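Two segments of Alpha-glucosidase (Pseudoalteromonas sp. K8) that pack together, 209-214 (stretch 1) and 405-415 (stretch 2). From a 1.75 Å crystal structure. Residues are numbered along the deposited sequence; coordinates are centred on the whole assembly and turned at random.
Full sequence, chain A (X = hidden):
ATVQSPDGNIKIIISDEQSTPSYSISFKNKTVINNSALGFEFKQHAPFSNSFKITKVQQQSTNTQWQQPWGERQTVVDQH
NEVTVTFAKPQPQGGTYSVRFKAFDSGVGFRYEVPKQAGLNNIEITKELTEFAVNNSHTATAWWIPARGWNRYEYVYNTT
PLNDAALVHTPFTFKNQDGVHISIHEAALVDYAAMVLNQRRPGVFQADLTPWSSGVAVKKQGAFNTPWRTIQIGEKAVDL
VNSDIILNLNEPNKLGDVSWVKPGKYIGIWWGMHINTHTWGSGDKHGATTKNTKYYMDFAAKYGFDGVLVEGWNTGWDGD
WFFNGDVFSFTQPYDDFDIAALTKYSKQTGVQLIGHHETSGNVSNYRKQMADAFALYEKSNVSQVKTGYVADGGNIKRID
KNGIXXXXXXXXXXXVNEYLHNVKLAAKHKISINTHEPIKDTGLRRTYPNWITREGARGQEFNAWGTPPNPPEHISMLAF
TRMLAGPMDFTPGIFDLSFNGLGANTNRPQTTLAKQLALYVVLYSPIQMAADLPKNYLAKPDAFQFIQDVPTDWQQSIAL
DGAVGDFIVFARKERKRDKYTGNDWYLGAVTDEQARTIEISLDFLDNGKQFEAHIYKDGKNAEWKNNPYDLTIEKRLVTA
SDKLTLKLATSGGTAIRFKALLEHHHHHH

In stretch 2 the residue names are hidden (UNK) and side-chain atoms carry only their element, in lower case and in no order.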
# COMPACT_ATOMS: atom_id res chain seq x y z
N LEU A 209 -4.32 -8.07 -18.20
CA LEU A 209 -2.93 -7.73 -17.90
C LEU A 209 -2.56 -6.40 -18.54
O LEU A 209 -2.84 -6.18 -19.72
CB LEU A 209 -2.00 -8.83 -18.39
CG LEU A 209 -2.22 -10.20 -17.75
CD1 LEU A 209 -1.15 -11.17 -18.23
CD2 LEU A 209 -2.19 -10.10 -16.22
N THR A 210 -1.93 -5.53 -17.78
CA THR A 210 -1.57 -4.22 -18.31
C THR A 210 -0.45 -4.35 -19.34
O THR A 210 0.61 -4.88 -19.00
CB THR A 210 -1.16 -3.29 -17.17
OG1 THR A 210 -2.26 -3.16 -16.27
CG2 THR A 210 -0.79 -1.93 -17.72
N PRO A 211 -0.64 -3.90 -20.57
CA PRO A 211 0.26 -4.29 -21.66
C PRO A 211 1.43 -3.32 -21.86
O PRO A 211 1.44 -2.19 -21.36
CB PRO A 211 -0.66 -4.24 -22.88
CG PRO A 211 -1.57 -3.10 -22.56
CD PRO A 211 -1.85 -3.23 -21.07
N TRP A 212 2.40 -3.80 -22.63
CA TRP A 212 3.41 -2.95 -23.25
C TRP A 212 2.76 -2.04 -24.29
O TRP A 212 1.67 -2.32 -24.80
CB TRP A 212 4.46 -3.79 -23.96
CG TRP A 212 5.37 -4.59 -23.08
CD1 TRP A 212 5.10 -5.77 -22.45
CD2 TRP A 212 6.73 -4.27 -22.76
NE1 TRP A 212 6.20 -6.20 -21.74
CE2 TRP A 212 7.22 -5.29 -21.92
CE3 TRP A 212 7.58 -3.21 -23.11
CZ2 TRP A 212 8.52 -5.29 -21.42
CZ3 TRP A 212 8.88 -3.21 -22.61
CH2 TRP A 212 9.33 -4.25 -21.78
N SER A 213 3.47 -0.97 -24.66
CA SER A 213 2.98 -0.09 -25.73
C SER A 213 2.80 -0.86 -27.03
O SER A 213 1.90 -0.54 -27.82
CB SER A 213 3.94 1.07 -25.94
OG SER A 213 5.25 0.59 -26.21
N SER A 214 3.63 -1.88 -27.27
CA SER A 214 3.51 -2.69 -28.48
C SER A 214 2.25 -3.54 -28.49
O SER A 214 1.86 -4.02 -29.56
CB SER A 214 4.73 -3.60 -28.61
OG SER A 214 4.64 -4.68 -27.69
N UNK A 405 11.18 7.46 -28.38
CA UNK A 405 10.33 7.55 -27.20
C UNK A 405 9.14 6.62 -27.31
O UNK A 405 8.50 6.51 -28.36
c UNK A 405 9.85 8.98 -27.00
N UNK A 406 8.82 5.94 -26.21
CA UNK A 406 7.64 5.09 -26.09
C UNK A 406 6.90 5.47 -24.82
O UNK A 406 7.52 5.85 -23.82
c UNK A 406 8.94 3.13 -27.11
c UNK A 406 9.06 2.76 -30.79
n UNK A 406 7.92 3.25 -31.28
n UNK A 406 9.23 2.64 -29.48
n UNK A 406 10.04 2.40 -31.60
c UNK A 406 8.24 3.00 -28.47
c UNK A 406 8.00 3.61 -26.02
N UNK A 407 5.58 5.34 -24.86
CA UNK A 407 4.75 5.54 -23.67
C UNK A 407 4.34 4.20 -23.09
O UNK A 407 3.91 3.30 -23.82
c UNK A 407 4.53 8.65 -23.30
c UNK A 407 3.79 7.83 -24.09
c UNK A 407 3.51 6.36 -24.01
c UNK A 407 3.68 9.88 -24.91
n UNK A 407 3.27 8.63 -25.09
n UNK A 407 4.45 9.91 -23.83
N UNK A 408 4.47 4.06 -21.77
CA UNK A 408 4.16 2.82 -21.08
C UNK A 408 3.24 3.12 -19.90
O UNK A 408 3.10 4.27 -19.46
o UNK A 408 5.07 0.13 -22.53
c UNK A 408 6.48 1.89 -21.68
c UNK A 408 6.10 0.82 -22.71
c UNK A 408 5.43 2.12 -20.59
o UNK A 408 6.85 0.66 -23.70
N UNK A 409 2.63 2.06 -19.37
CA UNK A 409 1.84 2.12 -18.16
C UNK A 409 2.72 1.97 -16.92
O UNK A 409 3.73 1.26 -16.94
c UNK A 409 -3.33 3.22 -18.10
c UNK A 409 -4.01 3.12 -19.32
c UNK A 409 -1.51 1.91 -18.99
c UNK A 409 0.80 1.00 -18.15
n UNK A 409 -1.47 1.09 -21.08
c UNK A 409 -3.48 2.43 -20.39
c UNK A 409 -0.30 0.70 -20.44
c UNK A 409 -2.22 1.83 -20.21
c UNK A 409 -0.28 1.19 -19.17
c UNK A 409 -2.08 2.61 -17.92
N UNK A 410 2.30 2.63 -15.83
CA UNK A 410 2.98 2.45 -14.55
C UNK A 410 2.94 1.00 -14.08
O UNK A 410 3.79 0.61 -13.28
c UNK A 410 2.42 6.80 -14.48
c UNK A 410 2.61 4.78 -13.61
n UNK A 410 3.24 6.88 -13.44
n UNK A 410 2.02 5.54 -14.59
c UNK A 410 2.36 3.31 -13.46
c UNK A 410 3.38 5.63 -12.88
N UNK A 411 1.96 0.21 -14.53
CA UNK A 411 1.78 -1.13 -13.98
C UNK A 411 1.97 -2.23 -15.03
O UNK A 411 1.55 -3.37 -14.82
c UNK A 411 0.43 -1.25 -13.27
c UNK A 411 -0.77 -0.87 -14.15
o UNK A 411 -0.70 0.11 -14.92
o UNK A 411 -1.82 -1.55 -14.02
N UNK A 412 2.63 -1.92 -16.15
CA UNK A 412 3.03 -2.97 -17.07
C UNK A 412 4.31 -3.68 -16.62
O UNK A 412 4.98 -3.28 -15.67
N UNK A 413 4.65 -4.76 -17.34
CA UNK A 413 5.87 -5.50 -17.04
C UNK A 413 7.10 -4.59 -17.08
O UNK A 413 7.99 -4.71 -16.23
c UNK A 413 7.48 -8.51 -18.94
c UNK A 413 6.04 -6.65 -18.03
n UNK A 413 8.18 -9.59 -18.60
c UNK A 413 7.34 -7.44 -17.88
o UNK A 413 6.95 -8.38 -20.04
N UNK A 414 7.17 -3.68 -18.05
CA UNK A 414 8.33 -2.79 -18.14
C UNK A 414 8.53 -2.02 -16.84
O UNK A 414 9.64 -1.99 -16.28
c UNK A 414 9.88 1.54 -18.71
c UNK A 414 10.52 -0.98 -19.71
c UNK A 414 9.22 -0.72 -19.28
c UNK A 414 8.91 0.54 -18.77
c UNK A 414 11.49 0.02 -19.65
c UNK A 414 11.17 1.27 -19.15
c UNK A 414 8.18 -1.81 -19.31
N UNK A 415 7.47 -1.37 -16.34
CA UNK A 415 7.63 -0.56 -15.14
C UNK A 415 7.76 -1.43 -13.89
O UNK A 415 8.49 -1.06 -12.96
c UNK A 415 6.67 1.71 -15.79
c UNK A 415 6.46 0.42 -14.99
c UNK A 415 7.92 2.97 -13.61
s UNK A 415 8.20 2.57 -15.34
O HOH W 1 3.11 -5.21 -19.72
O HOH W 2 3.36 -0.47 -20.47

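Position 405 carries a single carbon, out of reach of stretch 1: Ala405. Position 406 has three carbons, a nitrogen, then a carbon bearing two more nitrogens, a guanidinium. Its contact is modest, CB of 406 lying 4.1 Å from Ser213 OG; this is Arg406. At 407 one carbon leads to a five-membered ring of three carbons and two nitrogens. The ring leads away, and the backbone makes the contact, with the backbone O of 407 lying 3.1 Å from Ser213 CB; the ring makes it His407.

Position 408 shows three carbons, the third carrying two oxygens, both turned to Ser213. Three carbons before the fork of oxygens mean Glu408. Ser213 N donates to Glu408 OE1 at 2.9 Å and Ser213 OG donates to Glu408 OE2 at 3.0 Å, so one carboxylate reads backbone and side chain of the same residue.

At 409 one carbon precedes fused five- and six-membered rings holding eight carbons and one nitrogen. CB of 409 lies 3.4 Å from Thr210 CG2, and the ring system presents its edge to Pro211 O: Trp409. The edge atom is Trp409 CD1, 3.5 Å from Pro211 O. Position 410 repeats the carbon and two-nitrogen ring; it points away and touches nothing on stretch 1, and is His410.

Position 411 has two carbons, the second with two oxygens, one of them 2.8 Å from Thr210 OG1. This shorter acid is Asp411, and Thr210 OG1 donates to Asp411 OD2. Position 412 has no side-chain atoms, and CA of 412 comes 3.6 Å from Thr210 O: Gly412, the N-cap, closing a type I turn from Trp409. An ideal CB would fit, so crowding by stretch 1 does not explain the glycine.

At 413 three carbons end in one oxygen and one nitrogen, an amide, and the amide oxygen of 413 lies 2.9 Å from Trp212 NE1, near the indole plane; this is Gln413. Trp212 NE1 donates to Gln413 OE1 at 160°. Position 414 has one carbon and a six-carbon ring. CB of 414 sits over a face of the Trp212 six-membered ring, 3.8 Å from the centroid, while its own ring leads away: Phe414. Position 415, two carbons, a sulfur and a carbon in an unbranched chain, is Met415, out of reach.

The contact engages one face and the NE1 edge of the Trp212 indole and anchors the residues beside it, Thr210 by its hydroxyl and Ser213 by its N and hydroxyl. Water completes the polar fit: one molecule links Thr210 O to Gln413 N, and another joins Pro211 O, Glu408 OE1 and Trp409 N, satisfying backbone groups that do not pair directly.

Stretch 2 405-415: ARHEWHDGQFM
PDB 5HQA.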